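Local coordinates for protein beta 1-3 glucanase (Clostridium beijerinckii NCIMB 8052, PDB 5H4E) that probably hydrolyses the beta-1,3-glycosidic bonds of glucans, as a member of glycoside hydrolase family 64, at residues Lys91-Met97 with Trp138-Thr144; Asn151-Val155 with Tyr347-Tyr351; Tyr225-Tyr229 with Ala328-Tyr332; Tyr234-Ala238 with His254-Phe260; Asp247-Tyr251 with Asp294-Ile299. All coordinates share one frame; numbering follows the deposited sequence.

Along the chain contact 1 closes first; contact 2 then spans a long excursion that contains contacts 3, 4 and 5. Contact 1 pairs two strands of the curled antiparallel sheet and meets contact 2, centres about 14 Å apart, where Asn151 continues that sheet beside Glu140. Contact 2 sets a loop after the curled sheet against one from the helix-and-strand part, touching contact 3 through Phe349 and Asn331. Helix 227-236 starts in contact 3 and ends in contact 4, centres about 18 Å apart, while strand 249-256 serves both contact 4 and contact 5, again about 18 Å apart. The series is consistent with the two-domain build of family 64 enzymes, contact 2 joining the halves.

Contact 1: Lys91-Met97 with Trp138-Thr144; sequences KIIGARM and WAEMAWT
Ala95 and Met141 pair as antiparallel neighbours, and one tight part of the contact lies on their side of the sheet. Here Ala139 stands beside Met97, and the Met141 methyl CE turns toward Met97, 3.8 Å from its CB, through bends at chi2 and chi3 (76°). Leu11 and Val13 of strand 9-16 pack against this face. Six backbone hydrogen bonds join the strands, and a beta bulge between Ile92 and Ala95 shifts their register by one residue.

A second close-packed site lies on the reverse face, where the extended Arg96 lays its guanidinium flat on the buried Trp138, centres 4.2 Å apart and planes 13° apart, with NH1 bonded to Tyr98. The indole is fixed in turn by Trp138 NE1, which donates almost straight (175°) to Glu140 OE2 at 3.0 Å.

The solvent side is looser. Exposed Lys91 rests its CD 3.5 Å above the centroid of the five-membered ring of the partly exposed Trp143, whereas NZ is too far for more than a weak attraction.

Stacking and hydrogen bonding thus restrain Arg96 and Trp138 together, while the Glu140 carboxylate probably adds a long-range attraction, with no Arg96 N-H aimed at it.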
# COMPACT_ATOMS: atom_id res chain seq x y z
N LYS A 91 17.52 -2.05 -11.51
CA LYS A 91 17.28 -2.67 -10.20
C LYS A 91 17.09 -1.55 -9.18
O LYS A 91 17.78 -0.53 -9.24
CB LYS A 91 18.45 -3.56 -9.79
CG LYS A 91 18.70 -4.76 -10.71
CD LYS A 91 17.65 -5.82 -10.53
CE LYS A 91 18.01 -7.08 -11.33
NZ LYS A 91 19.34 -7.64 -10.93
N ILE A 92 16.12 -1.72 -8.27
CA ILE A 92 15.75 -0.66 -7.34
C ILE A 92 14.90 -1.24 -6.22
O ILE A 92 14.18 -2.22 -6.43
CB ILE A 92 14.99 0.50 -8.07
CG1 ILE A 92 14.85 1.74 -7.18
CG2 ILE A 92 13.63 0.02 -8.58
CD1 ILE A 92 14.29 2.96 -7.92
N ILE A 93 14.99 -0.66 -5.03
CA ILE A 93 14.20 -1.15 -3.91
C ILE A 93 13.35 -0.05 -3.26
O ILE A 93 13.65 1.14 -3.39
CB ILE A 93 15.10 -1.80 -2.85
CG1 ILE A 93 16.13 -0.80 -2.33
CG2 ILE A 93 15.82 -3.00 -3.44
CD1 ILE A 93 17.13 -1.44 -1.38
N GLY A 94 12.30 -0.48 -2.56
CA GLY A 94 11.41 0.41 -1.84
C GLY A 94 10.94 1.59 -2.67
O GLY A 94 10.89 2.72 -2.18
N ALA A 95 10.60 1.34 -3.93
CA ALA A 95 10.31 2.44 -4.85
C ALA A 95 8.82 2.75 -4.93
O ALA A 95 7.98 1.86 -4.75
CB ALA A 95 10.85 2.11 -6.25
N ARG A 96 8.51 4.02 -5.17
CA ARG A 96 7.15 4.46 -5.44
C ARG A 96 7.12 5.32 -6.70
O ARG A 96 7.91 6.25 -6.85
CB ARG A 96 6.59 5.27 -4.27
CG ARG A 96 6.44 4.49 -3.00
CD ARG A 96 5.92 5.40 -1.92
NE ARG A 96 5.53 4.66 -0.74
CZ ARG A 96 4.84 5.17 0.27
NH1 ARG A 96 4.45 6.44 0.23
NH2 ARG A 96 4.53 4.41 1.30
N MET A 97 6.20 5.01 -7.61
CA MET A 97 5.95 5.88 -8.75
C MET A 97 4.70 6.69 -8.47
O MET A 97 3.59 6.18 -8.61
CB MET A 97 5.77 5.08 -10.05
CG MET A 97 5.55 5.96 -11.27
SD MET A 97 5.64 4.95 -12.77
CE MET A 97 5.68 6.18 -14.06
N TRP A 138 -0.03 6.19 -6.11
CA TRP A 138 1.31 5.69 -6.44
C TRP A 138 1.31 4.17 -6.66
O TRP A 138 0.50 3.44 -6.09
CB TRP A 138 2.35 6.08 -5.36
CG TRP A 138 2.23 5.38 -4.02
CD1 TRP A 138 2.71 4.15 -3.70
CD2 TRP A 138 1.65 5.91 -2.82
NE1 TRP A 138 2.44 3.86 -2.38
CE2 TRP A 138 1.78 4.92 -1.82
CE3 TRP A 138 1.02 7.11 -2.49
CZ2 TRP A 138 1.31 5.09 -0.52
CZ3 TRP A 138 0.54 7.28 -1.19
CH2 TRP A 138 0.69 6.27 -0.22
N ALA A 139 2.18 3.72 -7.56
CA ALA A 139 2.50 2.30 -7.70
C ALA A 139 3.69 1.99 -6.82
O ALA A 139 4.62 2.81 -6.70
CB ALA A 139 2.80 1.96 -9.16
N GLU A 140 3.69 0.83 -6.17
CA GLU A 140 4.84 0.41 -5.37
C GLU A 140 5.61 -0.67 -6.14
O GLU A 140 5.00 -1.50 -6.79
CB GLU A 140 4.39 -0.12 -4.00
CG GLU A 140 3.69 0.97 -3.18
CD GLU A 140 3.12 0.48 -1.87
OE1 GLU A 140 2.75 -0.71 -1.78
OE2 GLU A 140 3.02 1.30 -0.94
N MET A 141 6.94 -0.64 -6.09
CA MET A 141 7.68 -1.66 -6.83
C MET A 141 9.08 -1.88 -6.29
O MET A 141 9.66 -1.01 -5.63
CB MET A 141 7.77 -1.31 -8.31
CG MET A 141 8.86 -0.35 -8.65
SD MET A 141 8.27 0.81 -9.88
CE MET A 141 7.27 1.80 -8.78
N ALA A 142 9.61 -3.07 -6.54
CA ALA A 142 11.01 -3.36 -6.26
C ALA A 142 11.49 -4.37 -7.28
O ALA A 142 10.76 -5.30 -7.64
CB ALA A 142 11.19 -3.88 -4.85
N TRP A 143 12.70 -4.17 -7.78
CA TRP A 143 13.29 -5.09 -8.72
C TRP A 143 14.60 -5.54 -8.11
O TRP A 143 15.53 -4.75 -7.96
CB TRP A 143 13.50 -4.42 -10.08
CG TRP A 143 14.02 -5.33 -11.15
CD1 TRP A 143 14.05 -6.70 -11.15
CD2 TRP A 143 14.62 -4.92 -12.38
NE1 TRP A 143 14.62 -7.17 -12.31
CE2 TRP A 143 14.98 -6.09 -13.08
CE3 TRP A 143 14.88 -3.67 -12.95
CZ2 TRP A 143 15.59 -6.04 -14.34
CZ3 TRP A 143 15.48 -3.62 -14.19
CH2 TRP A 143 15.83 -4.80 -14.87
N THR A 144 14.65 -6.81 -7.72
CA THR A 144 15.80 -7.34 -6.99
C THR A 144 16.39 -8.53 -7.71
O THR A 144 16.01 -8.84 -8.83
CB THR A 144 15.40 -7.77 -5.58
OG1 THR A 144 14.51 -8.88 -5.66
CG2 THR A 144 14.69 -6.62 -4.85

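Contact 2: Asn151-Val155 with Tyr347-Tyr351; sequences NTTRV and YGFCY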
# COMPACT_ATOMS: atom_id res chain seq x y z
N ASN A 151 2.80 -3.15 -7.61
CA ASN A 151 1.39 -3.20 -7.21
C ASN A 151 0.74 -1.83 -7.09
O ASN A 151 1.41 -0.83 -6.79
CB ASN A 151 1.24 -3.95 -5.86
CG ASN A 151 2.03 -3.30 -4.73
OD1 ASN A 151 3.21 -3.59 -4.55
ND2 ASN A 151 1.37 -2.42 -3.96
N THR A 152 -0.57 -1.79 -7.36
CA THR A 152 -1.41 -0.69 -6.90
C THR A 152 -1.62 -0.85 -5.40
O THR A 152 -1.42 -1.93 -4.85
CB THR A 152 -2.78 -0.67 -7.59
OG1 THR A 152 -3.54 -1.82 -7.17
CG2 THR A 152 -2.64 -0.67 -9.10
N THR A 153 -2.05 0.21 -4.73
CA THR A 153 -2.31 0.05 -3.31
C THR A 153 -3.48 0.90 -2.84
O THR A 153 -3.56 2.09 -3.16
CB THR A 153 -1.06 0.40 -2.47
OG1 THR A 153 -1.38 0.34 -1.08
CG2 THR A 153 -0.52 1.79 -2.81
N ARG A 154 -4.40 0.28 -2.09
CA ARG A 154 -5.45 1.03 -1.43
C ARG A 154 -5.24 1.01 0.07
O ARG A 154 -6.18 1.14 0.84
CB ARG A 154 -6.84 0.47 -1.77
CG ARG A 154 -7.50 1.16 -2.96
CD ARG A 154 -6.69 0.94 -4.23
NE ARG A 154 -7.13 1.79 -5.33
CZ ARG A 154 -6.74 3.04 -5.53
NH1 ARG A 154 -5.88 3.62 -4.68
NH2 ARG A 154 -7.19 3.72 -6.57
N VAL A 155 -3.99 0.86 0.50
CA VAL A 155 -3.70 0.75 1.92
C VAL A 155 -3.97 2.08 2.64
O VAL A 155 -4.44 2.09 3.77
CB VAL A 155 -2.25 0.28 2.14
CG1 VAL A 155 -1.85 0.42 3.60
CG2 VAL A 155 -2.13 -1.17 1.68
N TYR A 347 -4.70 -4.55 -2.71
CA TYR A 347 -4.10 -4.21 -1.43
C TYR A 347 -5.05 -3.32 -0.63
O TYR A 347 -4.94 -2.09 -0.67
CB TYR A 347 -2.75 -3.50 -1.61
CG TYR A 347 -1.56 -4.38 -1.33
CD1 TYR A 347 -1.33 -4.87 -0.05
CD2 TYR A 347 -0.60 -4.64 -2.32
CE1 TYR A 347 -0.22 -5.67 0.23
CE2 TYR A 347 0.52 -5.43 -2.05
CZ TYR A 347 0.70 -5.94 -0.77
OH TYR A 347 1.80 -6.72 -0.47
N GLY A 348 -5.98 -3.94 0.10
CA GLY A 348 -6.98 -3.19 0.86
C GLY A 348 -6.49 -2.83 2.26
O GLY A 348 -7.04 -1.94 2.92
N PHE A 349 -5.48 -3.55 2.72
CA PHE A 349 -4.81 -3.25 3.99
C PHE A 349 -3.42 -3.87 3.92
O PHE A 349 -3.16 -4.68 3.01
CB PHE A 349 -5.60 -3.79 5.21
CG PHE A 349 -5.75 -5.28 5.23
CD1 PHE A 349 -6.77 -5.90 4.52
CD2 PHE A 349 -4.86 -6.08 5.95
CE1 PHE A 349 -6.91 -7.29 4.53
CE2 PHE A 349 -4.99 -7.46 5.95
CZ PHE A 349 -6.02 -8.06 5.23
N CYS A 350 -2.56 -3.49 4.86
CA CYS A 350 -1.13 -3.82 4.85
C CYS A 350 -0.80 -5.26 4.47
O CYS A 350 0.01 -5.50 3.57
CB CYS A 350 -0.51 -3.51 6.22
SG CYS A 350 1.28 -3.79 6.35
N TYR A 351 -1.45 -6.21 5.13
CA TYR A 351 -1.11 -7.63 4.96
C TYR A 351 -2.04 -8.39 4.02
O TYR A 351 -2.21 -9.61 4.16
CB TYR A 351 -1.10 -8.31 6.32
CG TYR A 351 0.11 -7.98 7.15
CD1 TYR A 351 1.38 -8.34 6.72
CD2 TYR A 351 -0.00 -7.33 8.37
CE1 TYR A 351 2.51 -8.06 7.48
CE2 TYR A 351 1.11 -7.05 9.14
CZ TYR A 351 2.37 -7.42 8.69
OH TYR A 351 3.49 -7.14 9.44
O HOH W 1 -4.89 -2.31 -4.59
O HOH W 2 -6.03 -0.17 4.62
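Arg154 and Tyr347 supply the one direct hydrogen bond between these two irregular segments: Arg154 N donates to Tyr347 O at 2.8 Å, bent to 138° at the hydrogen. Two waters extend the polar join. One links Thr152 OG1 to the Tyr347 backbone N, which donates to it at 2.9 Å. The second donates to both Val155 O and Gly348 O, 2.7 Å from the latter, bridging two carbonyls that could not bond to each other.

Van der Waals contacts centre on Tyr347, whose ring has the Asn151 amide on one flank, its plane turned by 54°, with ND2 3.4 Å from Tyr347 CD2. Thr152 O comes to the edge of the same ring. Further along, the CG2 branch of Val155 lies 4.1 Å from Tyr347 CB and also reaches the backbone of Phe349.

Further polar bonds hold segment 151-155 itself. Asn151 ND2 donates to Thr152 O at 3.0 Å, nearly straight, and its other N-H serves Glu140 OE1, which fixes the rotation of the amide. Arg154 turns its guanidinium away from Tyr347 to salt bridges with Asp178 and Glu137. Thr153 holds OG1 anti to its backbone N (chi1 175°), where it accepts from Val155 N at 3.1 Å. This closes an ST turn in the chain leaving strand 147-151, part of a loop-to-loop join between the curled antiparallel sheet and the region after helix 332-339.

Contact 3: Tyr225-Tyr229 with Ala328-Tyr332; sequences YFDSY and APANY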
# COMPACT_ATOMS: atom_id res chain seq x y z
N TYR A 225 -13.18 0.00 17.26
CA TYR A 225 -14.03 -0.82 16.41
C TYR A 225 -13.75 -2.33 16.55
O TYR A 225 -14.67 -3.13 16.57
CB TYR A 225 -13.87 -0.39 14.95
CG TYR A 225 -14.70 -1.19 13.95
CD1 TYR A 225 -16.08 -1.14 13.96
CD2 TYR A 225 -14.08 -1.98 12.99
CE1 TYR A 225 -16.84 -1.88 13.05
CE2 TYR A 225 -14.82 -2.71 12.08
CZ TYR A 225 -16.19 -2.66 12.11
OH TYR A 225 -16.91 -3.40 11.20
N PHE A 226 -12.48 -2.71 16.66
CA PHE A 226 -12.15 -4.13 16.70
C PHE A 226 -12.02 -4.71 18.11
O PHE A 226 -11.79 -5.90 18.26
CB PHE A 226 -10.85 -4.40 15.95
CG PHE A 226 -11.03 -4.60 14.47
CD1 PHE A 226 -11.45 -5.83 13.97
CD2 PHE A 226 -10.75 -3.58 13.57
CE1 PHE A 226 -11.60 -6.03 12.60
CE2 PHE A 226 -10.91 -3.78 12.21
CZ PHE A 226 -11.34 -5.00 11.73
N ASP A 227 -12.15 -3.87 19.13
CA ASP A 227 -11.77 -4.24 20.49
C ASP A 227 -12.48 -5.47 21.06
O ASP A 227 -11.83 -6.37 21.61
CB ASP A 227 -12.00 -3.06 21.44
CG ASP A 227 -10.96 -1.97 21.29
OD1 ASP A 227 -10.32 -1.90 20.22
OD2 ASP A 227 -10.77 -1.20 22.25
N SER A 228 -13.80 -5.51 20.96
CA SER A 228 -14.54 -6.63 21.53
C SER A 228 -14.17 -7.94 20.84
O SER A 228 -14.05 -8.98 21.49
CB SER A 228 -16.04 -6.39 21.43
OG SER A 228 -16.73 -7.56 21.89
N TYR A 229 -13.97 -7.88 19.52
CA TYR A 229 -13.62 -9.07 18.73
C TYR A 229 -12.23 -9.53 19.14
O TYR A 229 -12.01 -10.71 19.38
CB TYR A 229 -13.69 -8.76 17.23
CG TYR A 229 -13.30 -9.88 16.27
CD1 TYR A 229 -13.79 -11.18 16.41
CD2 TYR A 229 -12.45 -9.62 15.19
CE1 TYR A 229 -13.44 -12.19 15.52
CE2 TYR A 229 -12.09 -10.63 14.29
CZ TYR A 229 -12.60 -11.91 14.46
OH TYR A 229 -12.25 -12.93 13.58
N ALA A 328 -19.20 -8.43 11.24
CA ALA A 328 -18.52 -7.30 11.85
C ALA A 328 -17.97 -7.67 13.22
O ALA A 328 -18.55 -8.51 13.92
CB ALA A 328 -19.49 -6.12 11.96
N PRO A 329 -16.84 -7.07 13.62
CA PRO A 329 -16.06 -6.08 12.87
C PRO A 329 -15.18 -6.72 11.81
O PRO A 329 -14.58 -7.76 12.04
CB PRO A 329 -15.21 -5.43 13.96
CG PRO A 329 -14.95 -6.54 14.91
CD PRO A 329 -16.24 -7.34 14.94
N ALA A 330 -15.08 -6.07 10.66
CA ALA A 330 -14.15 -6.50 9.63
C ALA A 330 -13.71 -5.26 8.87
O ALA A 330 -14.29 -4.19 9.03
CB ALA A 330 -14.81 -7.51 8.70
N ASN A 331 -12.69 -5.40 8.03
CA ASN A 331 -12.22 -4.24 7.27
C ASN A 331 -13.06 -4.07 6.01
O ASN A 331 -12.67 -4.49 4.92
CB ASN A 331 -10.73 -4.38 6.93
CG ASN A 331 -10.11 -3.07 6.51
OD1 ASN A 331 -10.76 -2.28 5.85
ND2 ASN A 331 -8.86 -2.84 6.91
N TYR A 332 -14.23 -3.47 6.16
CA TYR A 332 -15.16 -3.33 5.04
C TYR A 332 -14.66 -2.37 3.96
O TYR A 332 -15.05 -2.47 2.80
CB TYR A 332 -16.54 -2.90 5.56
CG TYR A 332 -17.22 -4.06 6.26
CD1 TYR A 332 -17.77 -5.11 5.53
CD2 TYR A 332 -17.26 -4.13 7.65
CE1 TYR A 332 -18.38 -6.18 6.15
CE2 TYR A 332 -17.90 -5.21 8.30
CZ TYR A 332 -18.44 -6.23 7.53
OH TYR A 332 -19.07 -7.31 8.13
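Pro329, preceded by a cis peptide bond, wedges between the rings of Tyr225 and Phe226 and the CB of Tyr229 where the chain enters helix 227-236. It loses more surface here than any other residue of the two segments. Its CB sits over the faces of two rings at once, 3.6 Å from the Tyr225 ring centroid and 4.2 Å from that of Phe226, while CG abuts Tyr229 CB at 3.4 Å.

Tyr225 brings one ring face against the proline because its CG lies anti to the backbone N (chi1 179°), which sends the ring across the loop 328-332. Phe197 and Phe216 meet this ring edge-to-face, so the tyrosine is clamped by aromatic neighbours as well.

Phe226 extends the apolar surface along the loop. Its CE1 lies 3.5 Å from Pro329 O, a carbonyl that also bonds to His310, and its CZ touches the backbone of Ala330. Beyond, Asn331 caps helix 332-339 through OD1 and Ala334 N.

The phenol end of Tyr225 supplies the polar fastening: its OH accepts from Ala330 N at 3.3 Å and 153°, and the same oxygen sits at the ring edge of Tyr332, 3.6 Å from Tyr332 CE2.

Contact 4: Tyr234-Ala238 with His254-Phe260; sequences YSYYA and HVVGNDF
Tyr237 O, just after helix 227-236, accepts from Val255 N at 2.8 Å and 171°, while Ala238 CA points its hydrogen at Val255 O. Val255 lies in a beta hairpin, strands 249-256 and 259-264, whose type II' turn runs from Val256 to Asp259, and the helix end packs against one side of it.

Tyr234, Tyr237 and Phe260 form an aromatic cluster round Val255. Phe260 presents its edge to the face of Tyr234 in a T-shaped pair, centroids 5.3 Å apart and planes at 86°. Val255 CG2 lies over that tyrosine face too, 4.2 Å from the ring centroid. With CG2 anti to the carbonyl carbon and CG1 anti to the backbone N (chi1 171°), both methyls of Val255 point at the helix and touch Tyr234 O and CD2.

On the other flank Tyr237 CB meets the tip of the Phe260 ring, CZ, at 3.5 Å, the two rings lying oblique to each other. The hydroxyls leave the cluster for carbonyls elsewhere, Tyr234 OH for Gly275 and Tyr237 OH for Met312, so each is satisfied while its ring stays buried.

At the outer margin one water donates to Ala238 O at 3.1 Å and to Val255 O at 2.6 Å.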
# COMPACT_ATOMS: atom_id res chain seq x y z
N TYR A 234 -8.73 -13.39 21.86
CA TYR A 234 -7.69 -13.70 22.85
C TYR A 234 -8.20 -14.56 24.03
O TYR A 234 -7.48 -15.41 24.55
CB TYR A 234 -7.06 -12.41 23.37
CG TYR A 234 -5.83 -12.03 22.58
CD1 TYR A 234 -5.89 -11.87 21.19
CD2 TYR A 234 -4.60 -11.86 23.21
CE1 TYR A 234 -4.75 -11.51 20.46
CE2 TYR A 234 -3.47 -11.51 22.49
CZ TYR A 234 -3.54 -11.34 21.12
OH TYR A 234 -2.41 -11.00 20.43
N SER A 235 -9.45 -14.34 24.42
CA SER A 235 -10.08 -15.12 25.49
C SER A 235 -10.27 -16.57 25.04
O SER A 235 -9.96 -17.52 25.77
CB SER A 235 -11.41 -14.49 25.89
OG SER A 235 -12.10 -15.25 26.88
N TYR A 236 -10.77 -16.73 23.82
CA TYR A 236 -10.99 -18.04 23.23
C TYR A 236 -9.70 -18.85 23.15
O TYR A 236 -9.66 -20.00 23.59
CB TYR A 236 -11.62 -17.89 21.84
CG TYR A 236 -12.01 -19.21 21.22
CD1 TYR A 236 -13.19 -19.86 21.59
CD2 TYR A 236 -11.19 -19.83 20.28
CE1 TYR A 236 -13.54 -21.08 21.03
CE2 TYR A 236 -11.53 -21.05 19.71
CZ TYR A 236 -12.71 -21.67 20.09
OH TYR A 236 -13.05 -22.89 19.53
N TYR A 237 -8.64 -18.25 22.60
CA TYR A 237 -7.40 -18.97 22.34
C TYR A 237 -6.51 -19.10 23.58
O TYR A 237 -5.41 -19.64 23.51
CB TYR A 237 -6.63 -18.31 21.17
CG TYR A 237 -7.21 -18.67 19.81
CD1 TYR A 237 -7.42 -20.00 19.46
CD2 TYR A 237 -7.61 -17.68 18.91
CE1 TYR A 237 -7.97 -20.34 18.24
CE2 TYR A 237 -8.17 -18.02 17.67
CZ TYR A 237 -8.34 -19.36 17.35
OH TYR A 237 -8.89 -19.72 16.14
N ALA A 238 -7.00 -18.63 24.72
CA ALA A 238 -6.34 -18.95 25.99
C ALA A 238 -6.47 -20.44 26.29
O ALA A 238 -5.59 -21.04 26.90
CB ALA A 238 -6.93 -18.13 27.12
N HIS A 254 -1.39 -20.33 21.13
CA HIS A 254 -2.35 -20.16 22.22
C HIS A 254 -1.97 -18.91 23.01
O HIS A 254 -0.82 -18.49 23.00
CB HIS A 254 -2.40 -21.40 23.14
CG HIS A 254 -1.09 -21.75 23.78
ND1 HIS A 254 0.13 -21.45 23.21
CD2 HIS A 254 -0.81 -22.40 24.94
CE1 HIS A 254 1.10 -21.89 23.99
NE2 HIS A 254 0.55 -22.47 25.04
N VAL A 255 -2.95 -18.32 23.67
CA VAL A 255 -2.70 -17.10 24.43
C VAL A 255 -2.26 -17.49 25.84
O VAL A 255 -2.97 -18.23 26.54
CB VAL A 255 -3.95 -16.20 24.48
CG1 VAL A 255 -3.76 -15.04 25.45
CG2 VAL A 255 -4.30 -15.70 23.07
N VAL A 256 -1.08 -17.03 26.22
CA VAL A 256 -0.55 -17.24 27.56
C VAL A 256 -0.33 -15.87 28.17
O VAL A 256 0.55 -15.12 27.74
CB VAL A 256 0.78 -18.01 27.56
CG1 VAL A 256 1.20 -18.31 29.00
CG2 VAL A 256 0.66 -19.28 26.76
N GLY A 257 -1.16 -15.52 29.15
CA GLY A 257 -1.18 -14.17 29.66
C GLY A 257 -1.69 -13.22 28.58
O GLY A 257 -2.84 -13.33 28.15
N ASN A 258 -0.82 -12.31 28.13
CA ASN A 258 -1.20 -11.35 27.10
C ASN A 258 -0.49 -11.61 25.78
O ASN A 258 -0.68 -10.88 24.81
CB ASN A 258 -0.90 -9.92 27.57
CG ASN A 258 -2.13 -9.03 27.57
OD1 ASN A 258 -3.26 -9.51 27.74
ND2 ASN A 258 -1.93 -7.74 27.36
N ASP A 259 0.35 -12.65 25.77
CA ASP A 259 1.09 -13.04 24.58
C ASP A 259 0.38 -14.12 23.79
O ASP A 259 -0.31 -14.96 24.37
CB ASP A 259 2.48 -13.56 24.95
CG ASP A 259 3.33 -12.53 25.64
OD1 ASP A 259 3.15 -11.32 25.36
OD2 ASP A 259 4.20 -12.93 26.44
N PHE A 260 0.57 -14.10 22.48
CA PHE A 260 0.11 -15.17 21.60
C PHE A 260 1.34 -15.97 21.23
O PHE A 260 2.19 -15.49 20.48
CB PHE A 260 -0.57 -14.62 20.33
CG PHE A 260 -1.80 -15.40 19.92
CD1 PHE A 260 -3.02 -14.77 19.73
CD2 PHE A 260 -1.75 -16.78 19.81
CE1 PHE A 260 -4.14 -15.49 19.35
CE2 PHE A 260 -2.87 -17.52 19.45
CZ PHE A 260 -4.07 -16.88 19.22
O HOH W 3 -3.41 -19.65 28.62

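Contact 5: Asp247-Tyr251 with Asp294-Ile299; sequences DRGTY and DDEKAI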
# COMPACT_ATOMS: atom_id res chain seq x y z
N ASP A 247 2.92 -21.81 3.42
CA ASP A 247 4.10 -22.37 2.74
C ASP A 247 5.25 -22.65 3.71
O ASP A 247 5.96 -23.64 3.55
CB ASP A 247 4.56 -21.43 1.62
CG ASP A 247 3.74 -21.57 0.35
OD1 ASP A 247 2.66 -22.20 0.41
OD2 ASP A 247 4.17 -21.05 -0.70
N ARG A 248 5.42 -21.78 4.70
CA ARG A 248 6.54 -21.87 5.64
C ARG A 248 6.45 -23.07 6.59
O ARG A 248 7.47 -23.50 7.16
CB ARG A 248 6.64 -20.59 6.48
CG ARG A 248 6.82 -19.34 5.67
CD ARG A 248 7.08 -18.17 6.58
NE ARG A 248 8.16 -18.42 7.54
CZ ARG A 248 9.44 -18.15 7.31
NH1 ARG A 248 9.81 -17.60 6.15
NH2 ARG A 248 10.36 -18.41 8.23
N GLY A 249 5.24 -23.59 6.77
CA GLY A 249 5.03 -24.74 7.62
C GLY A 249 3.74 -24.62 8.40
O GLY A 249 2.90 -23.76 8.10
N THR A 250 3.57 -25.48 9.40
CA THR A 250 2.38 -25.43 10.24
C THR A 250 2.69 -24.84 11.61
O THR A 250 3.59 -25.31 12.34
CB THR A 250 1.75 -26.82 10.42
OG1 THR A 250 1.44 -27.37 9.14
CG2 THR A 250 0.46 -26.73 11.25
N TYR A 251 1.95 -23.79 11.96
CA TYR A 251 2.12 -23.10 13.22
C TYR A 251 0.93 -23.35 14.13
O TYR A 251 -0.20 -23.41 13.66
CB TYR A 251 2.29 -21.60 12.99
CG TYR A 251 3.48 -21.22 12.14
CD1 TYR A 251 4.71 -20.94 12.73
CD2 TYR A 251 3.37 -21.12 10.76
CE1 TYR A 251 5.80 -20.58 11.96
CE2 TYR A 251 4.46 -20.77 9.97
CZ TYR A 251 5.67 -20.49 10.58
OH TYR A 251 6.76 -20.13 9.81
N ASP A 294 11.89 -14.37 11.26
CA ASP A 294 11.09 -14.61 10.04
C ASP A 294 9.79 -15.37 10.32
O ASP A 294 8.77 -15.14 9.65
CB ASP A 294 11.91 -15.38 9.00
CG ASP A 294 12.95 -14.51 8.31
OD1 ASP A 294 13.11 -13.34 8.72
OD2 ASP A 294 13.60 -15.01 7.37
N ASP A 295 9.81 -16.26 11.31
CA ASP A 295 8.61 -17.02 11.65
C ASP A 295 7.59 -16.13 12.31
O ASP A 295 6.40 -16.18 12.00
CB ASP A 295 8.95 -18.19 12.57
CG ASP A 295 9.63 -19.33 11.85
OD1 ASP A 295 9.21 -19.67 10.72
OD2 ASP A 295 10.59 -19.89 12.43
N GLU A 296 8.06 -15.31 13.24
CA GLU A 296 7.19 -14.40 13.97
C GLU A 296 6.58 -13.38 13.01
O GLU A 296 5.41 -13.01 13.14
CB GLU A 296 7.96 -13.73 15.11
CG GLU A 296 8.27 -14.71 16.27
CD GLU A 296 9.18 -14.12 17.35
OE1 GLU A 296 10.15 -13.42 17.01
OE2 GLU A 296 8.91 -14.37 18.55
N LYS A 297 7.38 -12.93 12.05
CA LYS A 297 6.90 -11.99 11.04
C LYS A 297 5.75 -12.59 10.23
O LYS A 297 4.69 -11.97 10.09
CB LYS A 297 8.06 -11.57 10.11
CG LYS A 297 8.98 -10.50 10.72
CD LYS A 297 10.12 -10.13 9.77
CE LYS A 297 10.77 -8.78 10.13
NZ LYS A 297 11.59 -8.77 11.39
N ALA A 298 5.94 -13.81 9.74
CA ALA A 298 4.90 -14.50 8.97
C ALA A 298 3.65 -14.78 9.80
O ALA A 298 2.53 -14.68 9.29
CB ALA A 298 5.44 -15.77 8.41
N ILE A 299 3.85 -15.17 11.06
CA ILE A 299 2.73 -15.38 11.98
C ILE A 299 1.96 -14.09 12.21
O ILE A 299 0.72 -14.08 12.17
CB ILE A 299 3.20 -15.93 13.34
CG1 ILE A 299 3.59 -17.40 13.22
CG2 ILE A 299 2.12 -15.72 14.41
CD1 ILE A 299 4.45 -17.89 14.36
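Arg248 and Tyr251 meet Asp295 because both set CG anti to the carbonyl carbon and Arg248 bends at chi3 (51°), which turns its guanidinium back beside the tyrosine hydroxyl. The two groups converge on a single oxygen. Arg248 NH2 makes a salt bridge to Asp295 OD1 at 3.0 Å, in the guanidinium plane but from above the carboxylate plane. Tyr251 OH donates to the same Asp295 OD1 at 2.7 Å, arriving from the opposite carboxylate face. Arg248 NE then donates to Tyr251 OH at 3.2 Å, closing a triangle that fixes how the guanidinium and phenol are turned.

Apolar contacts beside this polar group join the loop and strand to helix 294-309. Ala298 CB presses on Arg248 CD at 3.4 Å, and Ile299 sets CG1 over the face of the Tyr251 ring, 4.0 Å from its centroid. Tyr251 is buried, with Leu271 and Phe262 of the same sheet around it.

Lys264 adds a second salt bridge to Asp295 OD1. With two cationic partners, a phenol donor and a place in the first turn of its helix, Asp295 is probably held ionised, and its carboxylate ties the start of strand 249-256 to the first turn of helix 294-309.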